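Local coordinates for protein TssK C (Escherichia coli, PDB 5M2Y) that forms part of the baseplate of the bacterial type VI secretion system and, through the C-terminal domain described here, probably binds the membrane complex, at residues 33-38 / 121-126; 46-51 / 72-77; 54-59 / 104-109; 65-70 / 97-102. All blocks are in the same frame, centred on the assembly; numbering follows the deposited sequence.

In the fold
Contact 1 joins two neighbouring strands inside the antiparallel sheet, and contact 2 lays helix 40-50 against the outermost strand 70-75. Contact 2 is buried and contact 1 partly so, its charged side chains being partly exposed; Val34 and Leu122 of contact 1 pack on Phe47 of contact 2. Contacts 3 and 4 lie at the surface, on the other side of the chain's centre from contact 1. They share helix 97-106 and the chain between strands 52-54 and 70-75, with centres about 8 Å apart. Chemistry follows place: backbone hydrogen bonds carry contact 1, apolar side chains and a bridging water contact 2, an arginine gripping a loop carbonyl contact 3, and alanine methyls against a loop contact 4.

Contact 1 of 4, residues 33-38 / 121-126; sequences SVRSSM and KLELFA
Ser33 and Arg35 pair with Glu123 and Lys121 in an antiparallel ladder, the strand segments running at 170° to each other. Ser33 N donates to Glu123 O (2.9 Å) and Glu123 N returns a bond to Ser33 O; Arg35 and Lys121 are closed in the same reciprocal way. Between them lies the non-hydrogen-bonded pair Val34-Leu122, where CA-H...O contacts from Val34 CA to Lys121 O (3.4 Å) and from Leu122 CA to Ser33 O (3.5 Å) take over. A water donates to both Ser33 O and Lys121 O.

The charged groups share the sheet face with Ser33. Arg35 CG sits between its backbone N and carbonyl carbon (chi1 54°), 3.6 Å from Lys121 CB; the two side chains lie side by side, and Arg35 NH1 comes to 3.2 Å from Lys121 CG. The Glu123 carboxylate stands at the guanidinium edge with its plane turned by 87°, and the salt bridge from Arg35 NH2 to Glu123 OE1 is long at 3.7 Å. Lys121 NZ bonds instead to Leu122 O (2.8 Å), while Ser33 OG and Arg35 NE both bond to Asn88.

Apolar contact is modest: Val34 CG1 meets Leu122 CD1 at 4.2 Å, and Ser33 CB lies in plane at the edge of the Phe125 ring. Strand 28-35 lies between strands 121-128 and 89-95, bonded to the latter through Val34 and Gln89; Val34 packs on helix 40-50 and Leu122 on strand 3-11.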
loop_
_atom_site.group_PDB
_atom_site.type_symbol
_atom_site.label_atom_id
_atom_site.label_comp_id
_atom_site.label_asym_id
_atom_site.label_seq_id
_atom_site.Cartn_x
_atom_site.Cartn_y
_atom_site.Cartn_z
ATOM N N SER A 33 -0.979 -5.869 3.165
ATOM C CA SER A 33 -1.623 -6.983 3.870
ATOM C C SER A 33 -2.881 -6.360 4.472
ATOM O O SER A 33 -2.788 -5.318 5.117
ATOM C CB SER A 33 -0.709 -7.558 4.947
ATOM O OG SER A 33 -1.410 -8.409 5.831
ATOM N N VAL A 34 -4.050 -6.913 4.138
ATOM C CA VAL A 34 -5.337 -6.326 4.513
ATOM C C VAL A 34 -6.236 -7.281 5.284
ATOM O O VAL A 34 -6.415 -8.422 4.885
ATOM C CB VAL A 34 -6.084 -5.806 3.245
ATOM C CG1 VAL A 34 -7.311 -4.973 3.604
ATOM C CG2 VAL A 34 -5.152 -5.032 2.315
ATOM N N ARG A 35 -6.801 -6.779 6.376
ATOM C CA ARG A 35 -7.795 -7.500 7.151
ATOM C C ARG A 35 -8.993 -6.592 7.234
ATOM O O ARG A 35 -8.864 -5.365 7.284
ATOM C CB ARG A 35 -7.301 -7.958 8.526
ATOM C CG ARG A 35 -6.728 -6.880 9.406
ATOM C CD ARG A 35 -5.999 -7.495 10.587
ATOM N NE ARG A 35 -4.745 -8.138 10.191
ATOM C CZ ARG A 35 -3.566 -7.520 10.169
ATOM N NH1 ARG A 35 -3.472 -6.246 10.510
ATOM N NH2 ARG A 35 -2.479 -8.180 9.804
ATOM N N SER A 36 -10.158 -7.200 7.172
ATOM C CA SER A 36 -11.393 -6.458 7.188
ATOM C C SER A 36 -12.559 -7.286 7.710
ATOM O O SER A 36 -12.469 -8.504 7.762
ATOM C CB SER A 36 -11.695 -5.963 5.785
ATOM O OG SER A 36 -12.660 -4.951 5.909
ATOM N N SER A 37 -13.660 -6.615 8.088
ATOM C CA SER A 37 -14.901 -7.259 8.519
ATOM C C SER A 37 -15.655 -7.755 7.264
ATOM O O SER A 37 -16.586 -8.543 7.368
ATOM C CB SER A 37 -15.752 -6.290 9.336
ATOM O OG SER A 37 -15.957 -5.073 8.640
ATOM N N MET A 38 -15.228 -7.293 6.076
ATOM C CA MET A 38 -15.761 -7.682 4.769
ATOM C C MET A 38 -15.324 -9.126 4.477
ATOM O O MET A 38 -14.171 -9.469 4.753
ATOM C CB MET A 38 -15.178 -6.752 3.692
ATOM C CG MET A 38 -15.719 -6.941 2.305
ATOM S SD MET A 38 -14.925 -5.820 1.164
ATOM C CE MET A 38 -16.024 -5.848 -0.094
ATOM N N LYS A 121 -7.883 -2.844 8.272
ATOM C CA LYS A 121 -6.543 -2.672 8.816
ATOM C C LYS A 121 -5.542 -3.044 7.733
ATOM O O LYS A 121 -5.658 -4.087 7.098
ATOM C CB LYS A 121 -6.324 -3.406 10.159
ATOM C CG LYS A 121 -4.897 -3.417 10.740
ATOM C CD LYS A 121 -4.226 -2.062 10.885
ATOM C CE LYS A 121 -2.746 -2.229 11.100
ATOM N NZ LYS A 121 -1.967 -1.010 10.776
ATOM N N LEU A 122 -4.601 -2.131 7.503
ATOM C CA LEU A 122 -3.549 -2.242 6.491
ATOM C C LEU A 122 -2.160 -2.333 7.098
ATOM O O LEU A 122 -1.851 -1.622 8.045
ATOM C CB LEU A 122 -3.556 -0.989 5.614
ATOM C CG LEU A 122 -4.487 -0.868 4.425
ATOM C CD1 LEU A 122 -5.934 -1.129 4.734
ATOM C CD2 LEU A 122 -4.216 0.442 3.678
ATOM N N GLU A 123 -1.307 -3.134 6.480
ATOM C CA GLU A 123 0.107 -3.219 6.818
ATOM C C GLU A 123 0.870 -3.174 5.490
ATOM O O GLU A 123 0.421 -3.787 4.519
ATOM C CB GLU A 123 0.432 -4.460 7.650
ATOM C CG GLU A 123 -0.139 -4.388 9.055
ATOM C CD GLU A 123 0.330 -5.475 10.017
ATOM O OE1 GLU A 123 0.805 -6.526 9.552
ATOM O OE2 GLU A 123 0.203 -5.266 11.243
ATOM N N LEU A 124 1.966 -2.386 5.418
ATOM C CA LEU A 124 2.748 -2.250 4.190
ATOM C C LEU A 124 4.125 -2.836 4.417
ATOM O O LEU A 124 4.749 -2.573 5.443
ATOM C CB LEU A 124 2.844 -0.769 3.776
ATOM C CG LEU A 124 3.670 -0.420 2.528
ATOM C CD1 LEU A 124 3.009 -0.921 1.252
ATOM C CD2 LEU A 124 3.876 1.079 2.435
ATOM N N PHE A 125 4.535 -3.718 3.487
ATOM C CA PHE A 125 5.831 -4.398 3.461
ATOM C C PHE A 125 6.535 -4.082 2.137
ATOM O O PHE A 125 5.891 -4.018 1.092
ATOM C CB PHE A 125 5.647 -5.925 3.518
ATOM C CG PHE A 125 5.001 -6.493 4.751
ATOM C CD1 PHE A 125 3.624 -6.636 4.832
ATOM C CD2 PHE A 125 5.774 -6.946 5.812
ATOM C CE1 PHE A 125 3.029 -7.163 5.980
ATOM C CE2 PHE A 125 5.180 -7.483 6.955
ATOM C CZ PHE A 125 3.812 -7.591 7.032
ATOM N N ALA A 126 7.860 -3.920 2.188
ATOM C CA ALA A 126 8.696 -3.755 1.005
ATOM C C ALA A 126 9.695 -4.899 1.013
ATOM O O ALA A 126 10.248 -5.242 2.066
ATOM C CB ALA A 126 9.420 -2.420 1.014
HETATM O O HOH W 1 -3.295 -5.674 7.787
#

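Contact 2 of 4, residues 46-51 / 72-77; sequences KFPQLC and IRPVTH
Phe47 opens the contact with Ile72, its ring carbon CD2 lying 4.0 Å from Ile72 CG2, and the two side chains cross at about a right angle. Here the last turn of helix 40-50 packs, nearly antiparallel, on strand 70-75, the outermost strand on its side of the sheet. Phe47 also meets Phe91 and the side chains of strand 28-35.

Pro48 follows where the helix is kinked: its ring nitrogen has no hydrogen to give, and Gln49 N turns to Lys46 O, which also accepts from Leu50 N. Pro48 CB comes to 3.2 Å from Ile72 O and its CG to 4.1 Å from Pro74 CD, the two proline side chains crossing at about a right angle. A water donates to Pro48 O (2.7 Å) and accepts from Ile72 N (2.9 Å).

Cys51, just past the helix, receives the far end of the isoleucine: Ile72 CD1 lies 3.8 Å from Cys51 CB and 3.5 Å from Cys51 O. Cys51 CB also lies over one face of the Phe47 ring, offset toward its rim.

No direct hydrogen bond joins the segments; one bridging water and apolar contacts centred on Ile72 hold them together. With CG2 anti to the backbone N and CG1 beside it (chi1 -64°), its branches part toward Phe47 and Cys51.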
loop_
_atom_site.group_PDB
_atom_site.type_symbol
_atom_site.label_atom_id
_atom_site.label_comp_id
_atom_site.label_asym_id
_atom_site.label_seq_id
_atom_site.Cartn_x
_atom_site.Cartn_y
_atom_site.Cartn_z
ATOM N N LYS A 46 -12.904 -6.482 -4.526
ATOM C CA LYS A 46 -13.205 -5.052 -4.401
ATOM C C LYS A 46 -12.075 -4.144 -3.935
ATOM O O LYS A 46 -12.019 -3.006 -4.399
ATOM C CB LYS A 46 -14.411 -4.879 -3.478
ATOM C CG LYS A 46 -15.691 -5.496 -4.024
ATOM C CD LYS A 46 -16.850 -5.142 -3.122
ATOM C CE LYS A 46 -18.160 -5.766 -3.525
ATOM N NZ LYS A 46 -19.191 -5.449 -2.519
ATOM N N PHE A 47 -11.195 -4.620 -3.032
ATOM C CA PHE A 47 -10.075 -3.810 -2.524
ATOM C C PHE A 47 -9.243 -3.143 -3.643
ATOM O O PHE A 47 -8.986 -1.948 -3.514
ATOM C CB PHE A 47 -9.176 -4.592 -1.555
ATOM C CG PHE A 47 -8.136 -3.744 -0.868
ATOM C CD1 PHE A 47 -8.453 -2.993 0.259
ATOM C CD2 PHE A 47 -6.840 -3.697 -1.343
ATOM C CE1 PHE A 47 -7.484 -2.198 0.890
ATOM C CE2 PHE A 47 -5.874 -2.900 -0.714
ATOM C CZ PHE A 47 -6.201 -2.166 0.401
ATOM N N PRO A 48 -8.864 -3.824 -4.761
ATOM C CA PRO A 48 -8.079 -3.134 -5.810
ATOM C C PRO A 48 -8.772 -1.925 -6.452
ATOM O O PRO A 48 -8.098 -1.065 -7.010
ATOM C CB PRO A 48 -7.830 -4.237 -6.839
ATOM C CG PRO A 48 -7.909 -5.507 -6.046
ATOM C CD PRO A 48 -9.020 -5.257 -5.088
ATOM N N GLN A 49 -10.112 -1.872 -6.387
ATOM C CA GLN A 49 -10.904 -0.763 -6.927
ATOM C C GLN A 49 -11.309 0.251 -5.874
ATOM O O GLN A 49 -11.532 1.404 -6.212
ATOM C CB GLN A 49 -12.130 -1.286 -7.672
ATOM C CG GLN A 49 -11.736 -1.939 -8.982
ATOM C CD GLN A 49 -12.891 -2.218 -9.888
ATOM O OE1 GLN A 49 -13.699 -3.094 -9.611
ATOM N NE2 GLN A 49 -12.966 -1.501 -11.005
ATOM N N LEU A 50 -11.402 -0.167 -4.608
ATOM C CA LEU A 50 -11.781 0.716 -3.508
ATOM C C LEU A 50 -10.603 1.483 -2.920
ATOM O O LEU A 50 -10.743 2.666 -2.632
ATOM C CB LEU A 50 -12.519 -0.049 -2.409
ATOM C CG LEU A 50 -13.919 -0.533 -2.773
ATOM C CD1 LEU A 50 -14.439 -1.494 -1.757
ATOM C CD2 LEU A 50 -14.890 0.629 -2.917
ATOM N N CYS A 51 -9.455 0.814 -2.745
ATOM C CA CYS A 51 -8.270 1.454 -2.196
ATOM C C CYS A 51 -7.604 2.298 -3.257
ATOM O O CYS A 51 -7.368 1.817 -4.362
ATOM C CB CYS A 51 -7.311 0.420 -1.610
ATOM S SG CYS A 51 -5.825 1.130 -0.872
ATOM N N ILE A 72 -3.266 -2.097 -7.922
ATOM C CA ILE A 72 -3.303 -3.011 -6.793
ATOM C C ILE A 72 -3.722 -4.366 -7.340
ATOM O O ILE A 72 -4.786 -4.488 -7.929
ATOM C CB ILE A 72 -4.228 -2.470 -5.673
ATOM C CG1 ILE A 72 -3.656 -1.145 -5.107
ATOM C CG2 ILE A 72 -4.409 -3.511 -4.568
ATOM C CD1 ILE A 72 -4.595 -0.374 -4.167
ATOM N N ARG A 73 -2.857 -5.366 -7.187
ATOM C CA ARG A 73 -3.165 -6.702 -7.693
ATOM C C ARG A 73 -3.242 -7.722 -6.571
ATOM O O ARG A 73 -2.294 -7.826 -5.788
ATOM C CB ARG A 73 -2.117 -7.172 -8.706
ATOM C CG ARG A 73 -1.867 -6.230 -9.849
ATOM C CD ARG A 73 -1.129 -6.923 -10.973
ATOM N NE ARG A 73 -0.705 -5.982 -12.009
ATOM C CZ ARG A 73 -1.450 -5.656 -13.053
ATOM N NH1 ARG A 73 -2.642 -6.193 -13.233
ATOM N NH2 ARG A 73 -0.980 -4.785 -13.941
ATOM N N PRO A 74 -4.327 -8.528 -6.508
ATOM C CA PRO A 74 -4.379 -9.566 -5.476
ATOM C C PRO A 74 -3.324 -10.627 -5.778
ATOM O O PRO A 74 -3.085 -10.952 -6.939
ATOM C CB PRO A 74 -5.804 -10.107 -5.583
ATOM C CG PRO A 74 -6.201 -9.858 -6.965
ATOM C CD PRO A 74 -5.534 -8.570 -7.362
ATOM N N VAL A 75 -2.638 -11.087 -4.736
ATOM C CA VAL A 75 -1.588 -12.093 -4.871
ATOM C C VAL A 75 -1.916 -13.285 -3.977
ATOM O O VAL A 75 -2.633 -13.145 -2.975
ATOM C CB VAL A 75 -0.158 -11.561 -4.601
ATOM C CG1 VAL A 75 0.268 -10.519 -5.632
ATOM C CG2 VAL A 75 -0.047 -10.986 -3.201
ATOM N N THR A 76 -1.395 -14.462 -4.347
ATOM C CA THR A 76 -1.594 -15.676 -3.553
ATOM C C THR A 76 -0.787 -15.580 -2.248
ATOM O O THR A 76 -1.265 -16.010 -1.199
ATOM C CB THR A 76 -1.233 -16.921 -4.365
ATOM O OG1 THR A 76 0.104 -16.797 -4.826
ATOM C CG2 THR A 76 -2.147 -17.144 -5.554
ATOM N N HIS A 77 0.424 -14.988 -2.326
ATOM C CA HIS A 77 1.342 -14.801 -1.204
ATOM C C HIS A 77 2.412 -13.776 -1.528
ATOM O O HIS A 77 2.719 -13.541 -2.697
ATOM C CB HIS A 77 2.014 -16.129 -0.803
ATOM C CG HIS A 77 2.679 -16.863 -1.924
ATOM N ND1 HIS A 77 3.998 -17.245 -1.860
ATOM C CD2 HIS A 77 2.169 -17.300 -3.095
ATOM C CE1 HIS A 77 4.255 -17.889 -2.986
ATOM N NE2 HIS A 77 3.179 -17.944 -3.758
HETATM O O HOH W 2 -5.824 -0.751 -8.460
#

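Contact 3 of 4, residues 54-59 / 104-109; sequences GSPDDV and LDAGRC
The Arg108 guanidinium meets Pro56 O at its edge, close to its plane, and a water also lies in plane at that edge. Arg108 closes the Schellman motif that ends helix 97-106: Gly107, with positive phi, is the C-prime residue, with Arg108 N bonding back to Met103 O and Gly107 N, more weakly, to Leu104 O. The turn leads straight into strand 108-112, so the arginine leaves the helix end facing the 54-59 loop.

Arg108 NH2 donates to Pro56 O at 3.2 Å. The hydrogen points fairly directly at the oxygen (160°), but the donor stands well above the carbonyl plane, with a C=O...N angle of only 102°. The bend at chi3 (69°) places NE out of line with the otherwise extended carbon chain. The same NH2 is linked to Ser55 O through the water, which donates to that carbonyl (2.8 Å) and accepts a weak bond from the arginine. NH1 has a separate partner, a salt bridge to Glu16, so the guanidinium joins the loop to strand 14-18.

Beside this polar grip is a small apolar patch. The Ala106 methyl points toward the loop and its CB lies 3.7 Å from Pro56 CB, with Asp57 CB more distant. Pro56 also touches Ala102 and Met103, and thus covers the last turn of the helix. Within the loop, Asp57 N makes a weak bond to Ser55 OG. The proline reaches past the helix end to the strand as well, its CB coming to 3.3 Å from Arg108 O.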
loop_
_atom_site.group_PDB
_atom_site.type_symbol
_atom_site.label_atom_id
_atom_site.label_comp_id
_atom_site.label_asym_id
_atom_site.label_seq_id
_atom_site.Cartn_x
_atom_site.Cartn_y
_atom_site.Cartn_z
ATOM N N GLY A 54 -2.815 7.909 -2.675
ATOM C CA GLY A 54 -2.878 9.362 -2.662
ATOM C C GLY A 54 -1.586 9.965 -3.156
ATOM O O GLY A 54 -0.545 9.302 -3.185
ATOM N N SER A 55 -1.653 11.197 -3.593
ATOM C CA SER A 55 -0.492 11.859 -4.098
ATOM C C SER A 55 0.436 12.158 -2.945
ATOM O O SER A 55 0.023 12.740 -1.999
ATOM C CB SER A 55 -0.878 13.176 -4.731
ATOM O OG SER A 55 0.240 13.837 -5.226
ATOM N N PRO A 56 1.686 11.740 -3.068
ATOM C CA PRO A 56 2.662 11.989 -2.022
ATOM C C PRO A 56 3.294 13.388 -2.154
ATOM O O PRO A 56 3.957 13.804 -1.243
ATOM C CB PRO A 56 3.740 10.956 -2.286
ATOM C CG PRO A 56 3.652 10.657 -3.700
ATOM C CD PRO A 56 2.254 10.925 -4.140
ATOM N N ASP A 57 3.063 14.061 -3.265
ATOM C CA ASP A 57 3.701 15.339 -3.510
ATOM C C ASP A 57 2.880 16.452 -4.116
ATOM O O ASP A 57 3.442 17.394 -4.598
ATOM C CB ASP A 57 4.906 15.109 -4.414
ATOM C CG ASP A 57 4.533 14.467 -5.758
ATOM O OD1 ASP A 57 3.364 14.295 -6.002
ATOM O OD2 ASP A 57 5.432 14.174 -6.556
ATOM N N ASP A 58 1.573 16.361 -4.072
ATOM C CA ASP A 58 0.760 17.400 -4.651
ATOM C C ASP A 58 0.866 18.682 -3.853
ATOM O O ASP A 58 0.850 18.662 -2.654
ATOM C CB ASP A 58 -0.678 16.992 -4.819
ATOM C CG ASP A 58 -1.436 17.938 -5.699
ATOM O OD1 ASP A 58 -1.240 17.923 -6.911
ATOM O OD2 ASP A 58 -2.199 18.679 -5.146
ATOM N N VAL A 59 0.987 19.784 -4.588
ATOM C CA VAL A 59 1.097 21.102 -4.015
ATOM C C VAL A 59 -0.071 22.013 -4.385
ATOM O O VAL A 59 -0.030 23.194 -4.135
ATOM C CB VAL A 59 2.462 21.731 -4.341
ATOM C CG1 VAL A 59 3.558 20.971 -3.656
ATOM C CG2 VAL A 59 2.727 21.730 -5.830
ATOM N N LEU A 104 9.009 7.699 -3.440
ATOM C CA LEU A 104 10.363 7.641 -2.905
ATOM C C LEU A 104 10.995 9.029 -2.752
ATOM O O LEU A 104 11.613 9.290 -1.722
ATOM C CB LEU A 104 11.241 6.682 -3.720
ATOM C CG LEU A 104 10.820 5.201 -3.684
ATOM C CD1 LEU A 104 11.442 4.421 -4.809
ATOM C CD2 LEU A 104 11.123 4.559 -2.314
ATOM N N ASP A 105 10.774 9.928 -3.725
ATOM C CA ASP A 105 11.291 11.303 -3.672
ATOM C C ASP A 105 10.622 12.124 -2.575
ATOM O O ASP A 105 11.290 12.937 -1.932
ATOM C CB ASP A 105 11.126 12.021 -5.018
ATOM C CG ASP A 105 12.099 11.593 -6.096
ATOM O OD1 ASP A 105 13.053 10.847 -5.788
ATOM O OD2 ASP A 105 11.922 12.029 -7.247
ATOM N N ALA A 106 9.311 11.917 -2.363
ATOM C CA ALA A 106 8.551 12.613 -1.330
ATOM C C ALA A 106 8.834 12.034 0.053
ATOM O O ALA A 106 8.616 12.702 1.061
ATOM C CB ALA A 106 7.070 12.531 -1.635
ATOM N N GLY A 107 9.341 10.803 0.074
ATOM C CA GLY A 107 9.640 10.067 1.291
ATOM C C GLY A 107 8.393 9.642 2.039
ATOM O O GLY A 107 8.416 9.483 3.258
ATOM N N ARG A 108 7.296 9.434 1.275
ATOM C CA ARG A 108 5.980 9.150 1.821
ATOM C C ARG A 108 5.034 8.449 0.861
ATOM O O ARG A 108 5.132 8.604 -0.355
ATOM C CB ARG A 108 5.364 10.508 2.171
ATOM C CG ARG A 108 4.136 10.499 3.043
ATOM C CD ARG A 108 3.838 11.929 3.423
ATOM N NE ARG A 108 3.378 12.732 2.305
ATOM C CZ ARG A 108 2.140 13.201 2.162
ATOM N NH1 ARG A 108 1.221 12.940 3.081
ATOM N NH2 ARG A 108 1.830 13.925 1.108
ATOM N N CYS A 109 4.078 7.717 1.436
ATOM C CA CYS A 109 3.009 7.115 0.658
ATOM C C CYS A 109 1.713 7.210 1.452
ATOM O O CYS A 109 1.745 7.219 2.682
ATOM C CB CYS A 109 3.335 5.682 0.251
ATOM S SG CYS A 109 3.503 4.541 1.639
HETATM O O HOH W 3 0.375 15.281 -0.934
#

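Contact 4 of 4, residues 65-70 / 97-102; sequences VALSGV and TDAARA
Ala99 is the focus of this contact, its methyl turned into the bend that Leu67, Ser68, Gly69 and Val70 make around it. Here packing is close. Ser68 O lies 3.6 Å from Ala99 CB and Gly69 O 3.7 Å from the same carbon, so two backbone carbonyls border the methyl; Val70 CG2 adds a longer contact at 4.1 Å. Gly69 has a positive phi (85°), a conformation that favours glycine, and its CA approaches Ala99 CA to 5.6 Å, the nearest pairing of the two backbones.

Leu67 spreads the contact along the helix. Its CG, anti to the backbone N (chi1 176°), is carried toward the helix. Of the two methyls, CD2 meets Ala99, 4.0 Å from CB and 3.8 Å from the carbonyl O, while CD1 reaches one turn further to Ala102 CB at 3.9 Å. Ala99 and Ala102, three residues apart, thus present a shallow, small-residue surface on which a leucine can rest.

The other side is looser. Ser68 is exposed, and its side chain stays well away from the helix although its carbonyl takes part. No hydrogen bond crosses between the segments, and the summed buried surface is small at 161 Å².

Nearby backbone bonds tie this chain into the fold: Gly69 pairs with Ser96, whose OG also bonds Ala99 N at the start of the helix. The segment, the last part of the loop between strands 52-54 and 70-75, is bonded through Leu67 to Ala53 of the one, passes helix 97-106 and enters the other.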
loop_
_atom_site.group_PDB
_atom_site.type_symbol
_atom_site.label_atom_id
_atom_site.label_comp_id
_atom_site.label_asym_id
_atom_site.label_seq_id
_atom_site.Cartn_x
_atom_site.Cartn_y
_atom_site.Cartn_z
ATOM N N VAL A 65 -5.955 14.582 -3.725
ATOM C CA VAL A 65 -5.336 14.287 -5.027
ATOM C C VAL A 65 -4.776 12.862 -5.018
ATOM O O VAL A 65 -4.145 12.469 -4.042
ATOM C CB VAL A 65 -4.292 15.349 -5.466
ATOM C CG1 VAL A 65 -3.650 14.980 -6.799
ATOM C CG2 VAL A 65 -4.943 16.718 -5.572
ATOM N N ALA A 66 -5.061 12.088 -6.073
ATOM C CA ALA A 66 -4.632 10.699 -6.203
ATOM C C ALA A 66 -3.331 10.593 -6.973
ATOM O O ALA A 66 -3.013 11.456 -7.792
ATOM C CB ALA A 66 -5.700 9.887 -6.915
ATOM N N LEU A 67 -2.583 9.514 -6.709
ATOM C CA LEU A 67 -1.352 9.212 -7.423
ATOM C C LEU A 67 -1.715 8.198 -8.499
ATOM O O LEU A 67 -2.187 7.112 -8.181
ATOM C CB LEU A 67 -0.269 8.657 -6.479
ATOM C CG LEU A 67 1.046 8.204 -7.145
ATOM C CD1 LEU A 67 1.826 9.380 -7.728
ATOM C CD2 LEU A 67 1.901 7.429 -6.178
ATOM N N SER A 68 -1.537 8.568 -9.765
ATOM C CA SER A 68 -1.836 7.649 -10.855
ATOM C C SER A 68 -0.648 6.689 -11.048
ATOM O O SER A 68 0.446 6.943 -10.548
ATOM C CB SER A 68 -2.153 8.414 -12.136
ATOM O OG SER A 68 -1.013 9.081 -12.632
ATOM N N GLY A 69 -0.903 5.582 -11.739
ATOM C CA GLY A 69 0.106 4.565 -12.014
ATOM C C GLY A 69 0.299 3.546 -10.907
ATOM O O GLY A 69 1.348 2.899 -10.831
ATOM N N VAL A 70 -0.713 3.410 -10.030
ATOM C CA VAL A 70 -0.696 2.448 -8.943
ATOM C C VAL A 70 -1.776 1.415 -9.246
ATOM O O VAL A 70 -2.954 1.760 -9.304
ATOM C CB VAL A 70 -0.884 3.110 -7.560
ATOM C CG1 VAL A 70 -0.811 2.082 -6.436
ATOM C CG2 VAL A 70 0.132 4.219 -7.342
ATOM N N THR A 97 6.841 3.818 -13.359
ATOM C CA THR A 97 8.120 4.471 -13.095
ATOM C C THR A 97 7.892 5.778 -12.325
ATOM O O THR A 97 8.542 5.993 -11.305
ATOM C CB THR A 97 8.884 4.679 -14.412
ATOM O OG1 THR A 97 9.062 3.405 -15.034
ATOM C CG2 THR A 97 10.228 5.372 -14.207
ATOM N N ASP A 98 6.933 6.601 -12.789
ATOM C CA ASP A 98 6.585 7.884 -12.183
ATOM C C ASP A 98 6.023 7.753 -10.777
ATOM O O ASP A 98 6.394 8.546 -9.912
ATOM C CB ASP A 98 5.628 8.684 -13.084
ATOM C CG ASP A 98 6.247 9.208 -14.368
ATOM O OD1 ASP A 98 7.485 9.101 -14.523
ATOM O OD2 ASP A 98 5.497 9.735 -15.205
ATOM N N ALA A 99 5.148 6.752 -10.542
ATOM C CA ALA A 99 4.537 6.530 -9.229
ATOM C C ALA A 99 5.560 6.186 -8.157
ATOM O O ALA A 99 5.552 6.807 -7.104
ATOM C CB ALA A 99 3.487 5.439 -9.310
ATOM N N ALA A 100 6.448 5.220 -8.443
ATOM C CA ALA A 100 7.515 4.774 -7.549
ATOM C C ALA A 100 8.448 5.932 -7.208
ATOM O O ALA A 100 8.731 6.160 -6.035
ATOM C CB ALA A 100 8.297 3.657 -8.210
ATOM N N ARG A 101 8.871 6.690 -8.228
ATOM C CA ARG A 101 9.734 7.848 -8.068
ATOM C C ARG A 101 9.059 8.918 -7.206
ATOM O O ARG A 101 9.699 9.428 -6.301
ATOM C CB ARG A 101 10.131 8.418 -9.452
ATOM C CG ARG A 101 11.078 9.624 -9.409
ATOM C CD ARG A 101 11.476 10.088 -10.800
ATOM N N ALA A 102 7.766 9.230 -7.465
ATOM C CA ALA A 102 7.006 10.241 -6.720
ATOM C C ALA A 102 6.942 9.937 -5.230
ATOM O O ALA A 102 7.142 10.842 -4.436
ATOM C CB ALA A 102 5.598 10.392 -7.291
#